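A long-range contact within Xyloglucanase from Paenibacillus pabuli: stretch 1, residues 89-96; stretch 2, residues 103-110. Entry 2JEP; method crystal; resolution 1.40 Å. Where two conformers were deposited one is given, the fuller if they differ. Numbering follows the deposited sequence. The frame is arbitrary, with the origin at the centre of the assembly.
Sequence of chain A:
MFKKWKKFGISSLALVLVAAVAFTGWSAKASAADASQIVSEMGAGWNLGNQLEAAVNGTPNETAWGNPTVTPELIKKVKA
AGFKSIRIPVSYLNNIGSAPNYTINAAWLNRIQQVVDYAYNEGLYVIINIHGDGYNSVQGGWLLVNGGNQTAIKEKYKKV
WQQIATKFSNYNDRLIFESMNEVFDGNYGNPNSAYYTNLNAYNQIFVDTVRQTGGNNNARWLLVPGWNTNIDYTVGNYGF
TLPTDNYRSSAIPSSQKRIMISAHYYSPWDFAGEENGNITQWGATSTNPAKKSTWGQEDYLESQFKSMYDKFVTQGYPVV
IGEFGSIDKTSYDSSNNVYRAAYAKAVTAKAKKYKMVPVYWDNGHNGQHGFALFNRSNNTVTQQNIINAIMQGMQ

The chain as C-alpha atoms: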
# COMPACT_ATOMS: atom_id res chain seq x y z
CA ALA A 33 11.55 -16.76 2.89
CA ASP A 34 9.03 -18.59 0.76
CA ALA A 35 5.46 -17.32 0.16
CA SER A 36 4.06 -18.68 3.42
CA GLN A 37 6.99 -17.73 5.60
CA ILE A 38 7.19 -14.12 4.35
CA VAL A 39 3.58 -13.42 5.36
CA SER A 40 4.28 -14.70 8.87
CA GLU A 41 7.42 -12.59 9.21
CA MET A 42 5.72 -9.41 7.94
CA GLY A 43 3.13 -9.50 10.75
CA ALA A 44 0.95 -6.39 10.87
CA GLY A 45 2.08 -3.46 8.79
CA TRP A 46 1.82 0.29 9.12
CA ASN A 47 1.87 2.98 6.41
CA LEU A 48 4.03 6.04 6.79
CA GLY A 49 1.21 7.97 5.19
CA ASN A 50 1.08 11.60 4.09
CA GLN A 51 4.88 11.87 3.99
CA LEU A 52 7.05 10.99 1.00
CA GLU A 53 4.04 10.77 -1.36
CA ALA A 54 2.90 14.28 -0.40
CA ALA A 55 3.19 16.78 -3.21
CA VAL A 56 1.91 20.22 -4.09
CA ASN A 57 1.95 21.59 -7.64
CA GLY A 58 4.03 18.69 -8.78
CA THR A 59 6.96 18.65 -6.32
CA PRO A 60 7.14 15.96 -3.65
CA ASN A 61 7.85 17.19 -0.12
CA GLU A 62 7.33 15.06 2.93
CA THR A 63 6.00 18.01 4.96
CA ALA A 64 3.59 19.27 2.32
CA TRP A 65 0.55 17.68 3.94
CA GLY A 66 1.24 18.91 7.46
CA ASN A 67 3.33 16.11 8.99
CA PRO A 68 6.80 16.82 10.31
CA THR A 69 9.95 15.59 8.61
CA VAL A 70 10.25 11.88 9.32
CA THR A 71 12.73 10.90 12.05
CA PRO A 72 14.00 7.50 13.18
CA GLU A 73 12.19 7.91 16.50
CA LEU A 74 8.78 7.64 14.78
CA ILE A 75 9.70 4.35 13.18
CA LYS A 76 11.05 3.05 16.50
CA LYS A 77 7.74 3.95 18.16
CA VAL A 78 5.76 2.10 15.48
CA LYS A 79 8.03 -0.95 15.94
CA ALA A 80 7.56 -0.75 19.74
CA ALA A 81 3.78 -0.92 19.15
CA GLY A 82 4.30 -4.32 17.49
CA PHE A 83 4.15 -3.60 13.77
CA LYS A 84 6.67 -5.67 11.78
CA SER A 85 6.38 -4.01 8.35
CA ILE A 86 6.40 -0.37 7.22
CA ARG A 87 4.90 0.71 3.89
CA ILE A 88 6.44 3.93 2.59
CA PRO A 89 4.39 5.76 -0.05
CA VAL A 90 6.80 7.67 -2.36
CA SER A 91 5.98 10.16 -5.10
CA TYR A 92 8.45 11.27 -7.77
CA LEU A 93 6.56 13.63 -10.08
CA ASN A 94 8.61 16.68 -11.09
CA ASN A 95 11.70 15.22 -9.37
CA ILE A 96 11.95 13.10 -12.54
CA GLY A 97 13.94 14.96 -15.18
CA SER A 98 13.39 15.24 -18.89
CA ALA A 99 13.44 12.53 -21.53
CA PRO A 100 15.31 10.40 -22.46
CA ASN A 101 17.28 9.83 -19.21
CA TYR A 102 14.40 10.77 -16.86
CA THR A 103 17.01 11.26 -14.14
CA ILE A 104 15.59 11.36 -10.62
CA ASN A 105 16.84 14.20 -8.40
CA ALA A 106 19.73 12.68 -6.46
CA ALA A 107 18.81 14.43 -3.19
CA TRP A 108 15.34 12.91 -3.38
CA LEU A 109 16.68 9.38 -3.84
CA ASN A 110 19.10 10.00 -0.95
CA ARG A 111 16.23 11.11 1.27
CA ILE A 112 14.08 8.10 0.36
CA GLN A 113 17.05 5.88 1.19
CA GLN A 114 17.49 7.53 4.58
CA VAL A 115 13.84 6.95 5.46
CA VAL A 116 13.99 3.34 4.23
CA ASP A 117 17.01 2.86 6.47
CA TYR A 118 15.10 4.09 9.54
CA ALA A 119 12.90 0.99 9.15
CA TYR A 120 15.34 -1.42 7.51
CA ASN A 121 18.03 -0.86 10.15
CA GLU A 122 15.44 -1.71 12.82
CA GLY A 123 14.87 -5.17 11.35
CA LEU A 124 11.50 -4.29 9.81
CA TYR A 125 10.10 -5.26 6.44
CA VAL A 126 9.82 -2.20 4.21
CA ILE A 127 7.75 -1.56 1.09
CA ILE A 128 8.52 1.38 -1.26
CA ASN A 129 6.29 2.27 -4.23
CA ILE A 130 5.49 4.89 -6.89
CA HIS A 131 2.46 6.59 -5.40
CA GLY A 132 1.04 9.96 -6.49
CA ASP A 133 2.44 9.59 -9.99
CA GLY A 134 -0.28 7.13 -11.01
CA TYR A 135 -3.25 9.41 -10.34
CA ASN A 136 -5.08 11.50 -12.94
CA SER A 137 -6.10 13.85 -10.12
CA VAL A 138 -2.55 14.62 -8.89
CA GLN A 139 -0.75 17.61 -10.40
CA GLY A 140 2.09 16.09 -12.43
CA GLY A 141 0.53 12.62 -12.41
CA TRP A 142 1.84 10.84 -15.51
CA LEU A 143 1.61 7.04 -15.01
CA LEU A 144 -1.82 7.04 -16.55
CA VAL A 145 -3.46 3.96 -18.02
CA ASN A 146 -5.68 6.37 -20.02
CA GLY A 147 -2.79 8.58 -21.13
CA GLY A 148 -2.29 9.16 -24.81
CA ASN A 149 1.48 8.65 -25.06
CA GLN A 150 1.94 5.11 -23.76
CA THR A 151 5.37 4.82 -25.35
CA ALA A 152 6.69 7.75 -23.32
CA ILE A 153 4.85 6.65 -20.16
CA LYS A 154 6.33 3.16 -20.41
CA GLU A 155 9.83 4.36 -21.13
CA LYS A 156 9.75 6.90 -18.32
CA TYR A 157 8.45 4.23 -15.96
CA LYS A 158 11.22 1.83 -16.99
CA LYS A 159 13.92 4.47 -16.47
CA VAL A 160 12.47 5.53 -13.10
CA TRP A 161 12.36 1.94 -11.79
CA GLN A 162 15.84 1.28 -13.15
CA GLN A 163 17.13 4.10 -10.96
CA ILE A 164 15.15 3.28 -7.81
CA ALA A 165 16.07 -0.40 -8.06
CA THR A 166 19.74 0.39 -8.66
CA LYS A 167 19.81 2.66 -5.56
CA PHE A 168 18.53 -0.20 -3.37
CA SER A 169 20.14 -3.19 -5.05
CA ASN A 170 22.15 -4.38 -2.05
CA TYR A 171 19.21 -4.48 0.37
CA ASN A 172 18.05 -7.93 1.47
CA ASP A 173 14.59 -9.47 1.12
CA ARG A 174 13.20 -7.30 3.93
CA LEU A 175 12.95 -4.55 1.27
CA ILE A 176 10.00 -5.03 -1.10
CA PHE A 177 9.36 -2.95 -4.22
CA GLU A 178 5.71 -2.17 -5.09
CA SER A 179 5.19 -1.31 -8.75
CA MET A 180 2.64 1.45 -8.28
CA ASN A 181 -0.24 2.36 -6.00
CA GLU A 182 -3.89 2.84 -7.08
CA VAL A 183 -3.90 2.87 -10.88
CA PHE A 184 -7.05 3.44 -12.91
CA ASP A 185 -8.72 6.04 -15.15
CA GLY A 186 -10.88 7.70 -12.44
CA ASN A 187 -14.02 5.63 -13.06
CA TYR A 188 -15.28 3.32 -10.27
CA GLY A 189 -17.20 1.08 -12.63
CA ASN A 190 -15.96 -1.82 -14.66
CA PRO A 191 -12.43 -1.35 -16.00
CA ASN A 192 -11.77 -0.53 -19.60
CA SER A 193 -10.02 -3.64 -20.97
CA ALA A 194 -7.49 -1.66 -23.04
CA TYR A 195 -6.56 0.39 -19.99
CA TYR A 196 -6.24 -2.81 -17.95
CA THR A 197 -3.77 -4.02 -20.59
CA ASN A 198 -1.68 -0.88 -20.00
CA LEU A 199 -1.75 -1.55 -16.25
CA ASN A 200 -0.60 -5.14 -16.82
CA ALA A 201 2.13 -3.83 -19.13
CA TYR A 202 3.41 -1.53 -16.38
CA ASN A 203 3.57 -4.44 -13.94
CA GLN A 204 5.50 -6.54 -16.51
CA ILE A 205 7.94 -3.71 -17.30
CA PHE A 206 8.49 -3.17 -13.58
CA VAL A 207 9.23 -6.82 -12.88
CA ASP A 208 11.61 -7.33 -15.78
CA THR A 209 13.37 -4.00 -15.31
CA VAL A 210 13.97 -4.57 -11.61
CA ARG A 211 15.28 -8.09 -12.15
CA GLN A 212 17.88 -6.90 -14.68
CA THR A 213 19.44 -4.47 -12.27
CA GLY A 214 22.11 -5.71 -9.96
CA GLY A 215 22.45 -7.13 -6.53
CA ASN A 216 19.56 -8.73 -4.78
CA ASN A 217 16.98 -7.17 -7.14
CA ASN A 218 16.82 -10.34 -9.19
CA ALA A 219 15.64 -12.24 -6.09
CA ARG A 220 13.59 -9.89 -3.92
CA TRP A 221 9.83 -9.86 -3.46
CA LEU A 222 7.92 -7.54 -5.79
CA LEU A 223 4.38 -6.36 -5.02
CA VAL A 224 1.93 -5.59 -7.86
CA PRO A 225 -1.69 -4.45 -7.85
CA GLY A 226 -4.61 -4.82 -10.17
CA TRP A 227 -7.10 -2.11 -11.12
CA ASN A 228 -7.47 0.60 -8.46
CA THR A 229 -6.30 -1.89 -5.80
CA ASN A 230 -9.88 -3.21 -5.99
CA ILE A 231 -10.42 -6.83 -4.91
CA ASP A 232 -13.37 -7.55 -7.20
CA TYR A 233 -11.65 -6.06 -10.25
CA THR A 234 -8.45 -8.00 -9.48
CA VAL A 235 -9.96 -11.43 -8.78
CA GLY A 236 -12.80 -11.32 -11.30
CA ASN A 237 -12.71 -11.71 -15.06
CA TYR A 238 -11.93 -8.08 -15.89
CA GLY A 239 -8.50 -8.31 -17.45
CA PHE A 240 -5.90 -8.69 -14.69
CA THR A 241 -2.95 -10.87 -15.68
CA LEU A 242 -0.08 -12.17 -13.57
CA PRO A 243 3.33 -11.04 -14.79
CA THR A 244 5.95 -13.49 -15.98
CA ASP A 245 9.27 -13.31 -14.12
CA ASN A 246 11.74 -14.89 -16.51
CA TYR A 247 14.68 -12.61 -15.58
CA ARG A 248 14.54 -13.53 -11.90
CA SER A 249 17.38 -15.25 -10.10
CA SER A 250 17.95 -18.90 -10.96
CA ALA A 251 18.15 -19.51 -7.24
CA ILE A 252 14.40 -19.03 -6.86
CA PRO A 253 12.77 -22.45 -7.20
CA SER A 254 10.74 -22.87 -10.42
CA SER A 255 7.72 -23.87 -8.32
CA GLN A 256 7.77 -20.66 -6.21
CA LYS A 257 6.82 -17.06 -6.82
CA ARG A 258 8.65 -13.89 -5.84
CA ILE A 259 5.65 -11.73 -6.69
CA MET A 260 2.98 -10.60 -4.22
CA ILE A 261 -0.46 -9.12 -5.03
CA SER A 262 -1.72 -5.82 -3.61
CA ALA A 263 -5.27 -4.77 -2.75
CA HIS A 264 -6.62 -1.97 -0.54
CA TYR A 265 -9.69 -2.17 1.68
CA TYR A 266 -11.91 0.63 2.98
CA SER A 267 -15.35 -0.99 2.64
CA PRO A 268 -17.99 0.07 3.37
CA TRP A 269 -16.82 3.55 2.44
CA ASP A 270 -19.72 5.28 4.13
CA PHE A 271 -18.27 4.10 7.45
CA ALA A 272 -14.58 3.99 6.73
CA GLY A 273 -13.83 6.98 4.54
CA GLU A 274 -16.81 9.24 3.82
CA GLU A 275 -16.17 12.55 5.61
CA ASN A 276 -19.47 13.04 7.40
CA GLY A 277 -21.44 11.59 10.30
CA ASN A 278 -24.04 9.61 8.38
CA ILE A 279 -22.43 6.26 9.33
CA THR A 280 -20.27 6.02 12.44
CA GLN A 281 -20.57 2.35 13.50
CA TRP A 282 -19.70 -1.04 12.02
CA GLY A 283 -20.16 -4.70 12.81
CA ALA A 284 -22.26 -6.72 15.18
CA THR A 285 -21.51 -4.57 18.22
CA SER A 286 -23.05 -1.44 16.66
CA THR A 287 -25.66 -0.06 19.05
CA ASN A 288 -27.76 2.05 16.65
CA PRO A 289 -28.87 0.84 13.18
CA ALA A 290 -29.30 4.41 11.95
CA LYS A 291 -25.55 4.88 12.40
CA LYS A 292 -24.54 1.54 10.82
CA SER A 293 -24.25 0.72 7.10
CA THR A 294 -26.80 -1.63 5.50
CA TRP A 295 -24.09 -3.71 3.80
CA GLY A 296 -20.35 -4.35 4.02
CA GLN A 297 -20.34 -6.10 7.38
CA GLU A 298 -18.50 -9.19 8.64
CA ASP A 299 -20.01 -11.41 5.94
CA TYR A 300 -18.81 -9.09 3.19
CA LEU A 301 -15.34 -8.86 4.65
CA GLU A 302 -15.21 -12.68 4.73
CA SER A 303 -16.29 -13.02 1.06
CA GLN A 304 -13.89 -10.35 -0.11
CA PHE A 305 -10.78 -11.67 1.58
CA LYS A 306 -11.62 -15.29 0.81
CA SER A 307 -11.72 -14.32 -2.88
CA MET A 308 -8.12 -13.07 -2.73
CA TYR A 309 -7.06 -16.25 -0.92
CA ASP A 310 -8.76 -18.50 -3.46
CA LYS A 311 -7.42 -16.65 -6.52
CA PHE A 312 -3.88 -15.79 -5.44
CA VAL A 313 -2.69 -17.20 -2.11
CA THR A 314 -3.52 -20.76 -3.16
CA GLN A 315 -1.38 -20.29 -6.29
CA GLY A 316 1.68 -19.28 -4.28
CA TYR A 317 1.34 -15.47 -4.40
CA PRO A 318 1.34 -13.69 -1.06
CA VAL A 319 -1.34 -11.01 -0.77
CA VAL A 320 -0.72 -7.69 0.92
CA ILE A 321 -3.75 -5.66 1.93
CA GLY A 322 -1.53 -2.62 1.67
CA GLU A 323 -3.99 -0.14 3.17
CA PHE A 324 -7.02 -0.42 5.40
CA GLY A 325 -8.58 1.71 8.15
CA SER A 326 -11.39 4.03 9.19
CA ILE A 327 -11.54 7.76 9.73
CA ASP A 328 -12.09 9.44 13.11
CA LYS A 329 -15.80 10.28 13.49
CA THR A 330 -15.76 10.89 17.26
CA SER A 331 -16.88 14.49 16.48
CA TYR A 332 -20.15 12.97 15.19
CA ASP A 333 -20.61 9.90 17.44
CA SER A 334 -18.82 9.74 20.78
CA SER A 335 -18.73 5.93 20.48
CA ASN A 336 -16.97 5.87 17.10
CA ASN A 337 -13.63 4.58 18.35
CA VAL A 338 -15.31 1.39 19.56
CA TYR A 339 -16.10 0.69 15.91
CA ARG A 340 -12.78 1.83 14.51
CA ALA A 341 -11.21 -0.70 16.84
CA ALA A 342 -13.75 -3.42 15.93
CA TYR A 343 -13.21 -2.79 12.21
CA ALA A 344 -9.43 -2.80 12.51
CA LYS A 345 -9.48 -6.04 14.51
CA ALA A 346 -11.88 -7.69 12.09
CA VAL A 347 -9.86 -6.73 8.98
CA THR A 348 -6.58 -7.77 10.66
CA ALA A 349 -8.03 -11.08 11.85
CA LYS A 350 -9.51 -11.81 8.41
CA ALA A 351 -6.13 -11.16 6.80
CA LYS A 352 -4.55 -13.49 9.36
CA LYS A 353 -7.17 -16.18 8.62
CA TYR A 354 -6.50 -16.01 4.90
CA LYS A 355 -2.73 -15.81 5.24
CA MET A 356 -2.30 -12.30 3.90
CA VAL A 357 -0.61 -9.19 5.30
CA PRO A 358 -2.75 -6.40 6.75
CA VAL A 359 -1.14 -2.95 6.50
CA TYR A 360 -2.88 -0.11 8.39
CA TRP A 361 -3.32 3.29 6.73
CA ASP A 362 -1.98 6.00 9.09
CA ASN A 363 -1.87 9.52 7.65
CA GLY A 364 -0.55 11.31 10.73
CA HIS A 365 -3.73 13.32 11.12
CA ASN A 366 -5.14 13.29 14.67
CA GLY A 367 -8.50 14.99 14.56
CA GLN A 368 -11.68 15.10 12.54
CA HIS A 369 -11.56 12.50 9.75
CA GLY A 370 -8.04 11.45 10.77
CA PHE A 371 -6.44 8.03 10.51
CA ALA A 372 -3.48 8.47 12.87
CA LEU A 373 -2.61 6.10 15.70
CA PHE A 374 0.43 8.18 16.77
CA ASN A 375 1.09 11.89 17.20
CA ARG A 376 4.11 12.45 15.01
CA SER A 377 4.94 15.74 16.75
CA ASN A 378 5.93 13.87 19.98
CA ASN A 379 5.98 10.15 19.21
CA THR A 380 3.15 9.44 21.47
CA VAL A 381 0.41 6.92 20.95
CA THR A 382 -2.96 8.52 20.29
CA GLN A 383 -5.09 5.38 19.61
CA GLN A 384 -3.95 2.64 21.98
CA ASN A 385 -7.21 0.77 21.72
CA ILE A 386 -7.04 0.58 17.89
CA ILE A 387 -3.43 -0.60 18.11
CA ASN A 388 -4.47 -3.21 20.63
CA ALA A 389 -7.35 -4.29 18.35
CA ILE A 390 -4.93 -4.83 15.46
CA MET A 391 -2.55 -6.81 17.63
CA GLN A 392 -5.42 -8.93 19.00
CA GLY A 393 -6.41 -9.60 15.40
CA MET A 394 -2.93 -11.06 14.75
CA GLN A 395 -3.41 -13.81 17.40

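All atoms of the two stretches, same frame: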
# COMPACT_ATOMS: atom_id res chain seq x y z
N PRO A 89 4.81 5.09 1.19
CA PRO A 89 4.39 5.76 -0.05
C PRO A 89 5.47 6.75 -0.51
O PRO A 89 5.97 7.51 0.32
CB PRO A 89 3.12 6.48 0.37
CG PRO A 89 2.58 5.67 1.50
CD PRO A 89 3.80 5.26 2.25
N VAL A 90 5.81 6.74 -1.80
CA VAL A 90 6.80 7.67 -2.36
C VAL A 90 6.29 8.20 -3.68
O VAL A 90 5.91 7.43 -4.57
CB VAL A 90 8.17 7.00 -2.59
CG1 VAL A 90 9.19 8.05 -3.07
CG2 VAL A 90 8.68 6.31 -1.34
N SER A 91 6.26 9.53 -3.81
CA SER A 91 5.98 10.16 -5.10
C SER A 91 7.26 10.70 -5.72
O SER A 91 8.21 11.00 -5.01
CB SER A 91 4.99 11.32 -4.93
OG SER A 91 3.72 10.82 -4.57
N TYR A 92 7.26 10.82 -7.04
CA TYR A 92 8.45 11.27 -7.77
C TYR A 92 8.14 12.54 -8.55
O TYR A 92 8.77 13.57 -8.31
CB TYR A 92 8.98 10.11 -8.62
CG TYR A 92 9.62 9.04 -7.77
CD1 TYR A 92 10.96 9.10 -7.42
CD2 TYR A 92 8.87 7.99 -7.24
CE1 TYR A 92 11.55 8.16 -6.61
CE2 TYR A 92 9.44 7.04 -6.40
CZ TYR A 92 10.79 7.12 -6.09
OH TYR A 92 11.42 6.19 -5.28
N LEU A 93 7.17 12.46 -9.45
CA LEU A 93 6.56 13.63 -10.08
C LEU A 93 7.65 14.53 -10.71
O LEU A 93 8.47 14.03 -11.49
CB LEU A 93 5.63 14.35 -9.09
CG LEU A 93 4.47 13.52 -8.53
CD1 LEU A 93 3.80 14.23 -7.36
CD2 LEU A 93 3.48 13.21 -9.60
N ASN A 94 7.69 15.82 -10.36
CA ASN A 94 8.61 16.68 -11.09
C ASN A 94 10.08 16.51 -10.63
O ASN A 94 10.97 17.15 -11.20
CB ASN A 94 8.11 18.15 -11.10
CG ASN A 94 6.76 18.37 -11.88
OD1 ASN A 94 6.35 17.56 -12.72
ND2 ASN A 94 6.11 19.50 -11.61
N ASN A 95 10.34 15.63 -9.66
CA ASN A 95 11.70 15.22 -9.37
C ASN A 95 12.27 14.24 -10.39
O ASN A 95 13.42 13.84 -10.26
CB ASN A 95 11.84 14.66 -7.96
CG ASN A 95 11.68 15.73 -6.91
OD1 ASN A 95 11.59 16.92 -7.22
ND2 ASN A 95 11.71 15.31 -5.64
N ILE A 96 11.47 13.87 -11.39
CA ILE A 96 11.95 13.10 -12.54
C ILE A 96 12.28 14.12 -13.62
O ILE A 96 11.43 14.92 -13.99
CB ILE A 96 10.90 12.12 -13.07
CG1 ILE A 96 10.39 11.21 -11.95
CG2 ILE A 96 11.49 11.33 -14.21
CD1 ILE A 96 9.09 10.52 -12.30
N THR A 103 16.19 11.37 -15.34
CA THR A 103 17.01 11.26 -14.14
C THR A 103 16.26 11.79 -12.93
O THR A 103 15.74 12.88 -12.94
CB THR A 103 18.31 12.05 -14.30
OG1 THR A 103 19.00 11.55 -15.46
CG2 THR A 103 19.21 11.94 -13.05
N ILE A 104 16.21 10.97 -11.88
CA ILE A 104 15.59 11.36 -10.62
C ILE A 104 16.57 12.21 -9.81
O ILE A 104 17.73 11.84 -9.64
CB ILE A 104 15.18 10.13 -9.78
CG1 ILE A 104 14.22 9.23 -10.57
CG2 ILE A 104 14.54 10.56 -8.45
CD1 ILE A 104 14.01 7.89 -9.91
N ASN A 105 16.04 13.31 -9.28
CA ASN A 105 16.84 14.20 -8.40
C ASN A 105 17.57 13.36 -7.37
O ASN A 105 16.99 12.58 -6.62
CB ASN A 105 15.99 15.23 -7.64
CG ASN A 105 15.63 16.45 -8.45
OD1 ASN A 105 14.94 17.34 -7.96
ND2 ASN A 105 16.08 16.51 -9.70
N ALA A 106 18.88 13.51 -7.31
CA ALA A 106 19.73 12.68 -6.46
C ALA A 106 19.41 12.89 -4.97
O ALA A 106 19.40 11.95 -4.20
CB ALA A 106 21.23 12.96 -6.74
N ALA A 107 19.14 14.14 -4.58
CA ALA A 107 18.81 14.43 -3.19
C ALA A 107 17.53 13.73 -2.76
O ALA A 107 17.40 13.34 -1.60
CB ALA A 107 18.70 15.95 -2.98
N TRP A 108 16.59 13.60 -3.68
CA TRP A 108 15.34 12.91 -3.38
C TRP A 108 15.59 11.41 -3.15
O TRP A 108 15.15 10.84 -2.16
CB TRP A 108 14.32 13.17 -4.49
CG TRP A 108 12.96 12.59 -4.26
CD1 TRP A 108 12.25 11.81 -5.13
CD2 TRP A 108 12.11 12.80 -3.12
NE1 TRP A 108 11.01 11.51 -4.59
CE2 TRP A 108 10.90 12.10 -3.37
CE3 TRP A 108 12.24 13.51 -1.93
CZ2 TRP A 108 9.83 12.09 -2.46
CZ3 TRP A 108 11.19 13.50 -1.03
CH2 TRP A 108 10.00 12.79 -1.29
N LEU A 109 16.32 10.76 -4.06
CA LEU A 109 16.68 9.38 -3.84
C LEU A 109 17.47 9.19 -2.54
O LEU A 109 17.25 8.20 -1.83
CB LEU A 109 17.47 8.82 -5.01
CG LEU A 109 16.72 8.44 -6.28
CD1 LEU A 109 17.75 8.05 -7.34
CD2 LEU A 109 15.70 7.35 -5.98
N ASN A 110 18.35 10.12 -2.21
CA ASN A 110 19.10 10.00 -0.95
C ASN A 110 18.20 10.12 0.27
O ASN A 110 18.41 9.45 1.27
CB ASN A 110 20.22 11.04 -0.88
CG ASN A 110 21.36 10.70 -1.78
OD1 ASN A 110 21.61 9.53 -2.05
ND2 ASN A 110 22.09 11.73 -2.23

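A loop containing a short 3-10 segment packs against the start of a helix, held by two hydrogen bonds to backbone carbonyls and by the indole of Trp-108, which has Asn-95 over one face and Tyr-92 at its edge. The backbones come nearest where Asn-95 and Ile-96 lie beside Asn-105 and Ile-104, with a single beta bridge between Ile-96 and Ile-104, whose CA atoms lie 4.5 Å apart. Asn-105 N donates to Asn-95 O at 2.8 Å, and the 166° angle makes this a nearly straight bond. The same carbonyl oxygen also receives a CA-H...O contact, Ile-104 CA to Asn-95 O at 3.3 Å, so one acceptor serves two successive residues. Asn-105 stands at the N-cap position, yet its side chain makes no capping bond; its OD1 lies 3.5 Å from OD1 of Asn-95, and two acceptors at that distance gain no hydrogen bond from each other.

One helical turn further on, the CA-to-CB bond of Trp-108 points toward the loop. Its NE1 donates to Ser-91 O at 2.9 Å; the 132° angle shows a clearly bent bond, but it gives the one polar atom of the indole a partner near the ring plane. Asn-95, the residue most covered by the other stretch, lies over one face of the same ring, its ND2 3.3 Å from Trp-108 CG. The edge of Trp-108 meets the face of Tyr-92 in an offset edge-to-face pair, planes at 79° and centroids of the Tyr-92 ring and the indole five-membered ring 5.2 Å apart. Val-90 CG1 adds an apolar contact at 4.1 Å to Trp-108 CZ2.

The CA-to-CB bond of Tyr-92 points sideways, but the ring reaches nearer the other stretch. Its edge meets Ile-104 (Tyr-92 CD1 to Ile-104 CG2, 4.0 Å) and Leu-109 (Tyr-92 CE1 to Leu-109 CD2, 4.3 Å), extending the apolar packing beyond the indole.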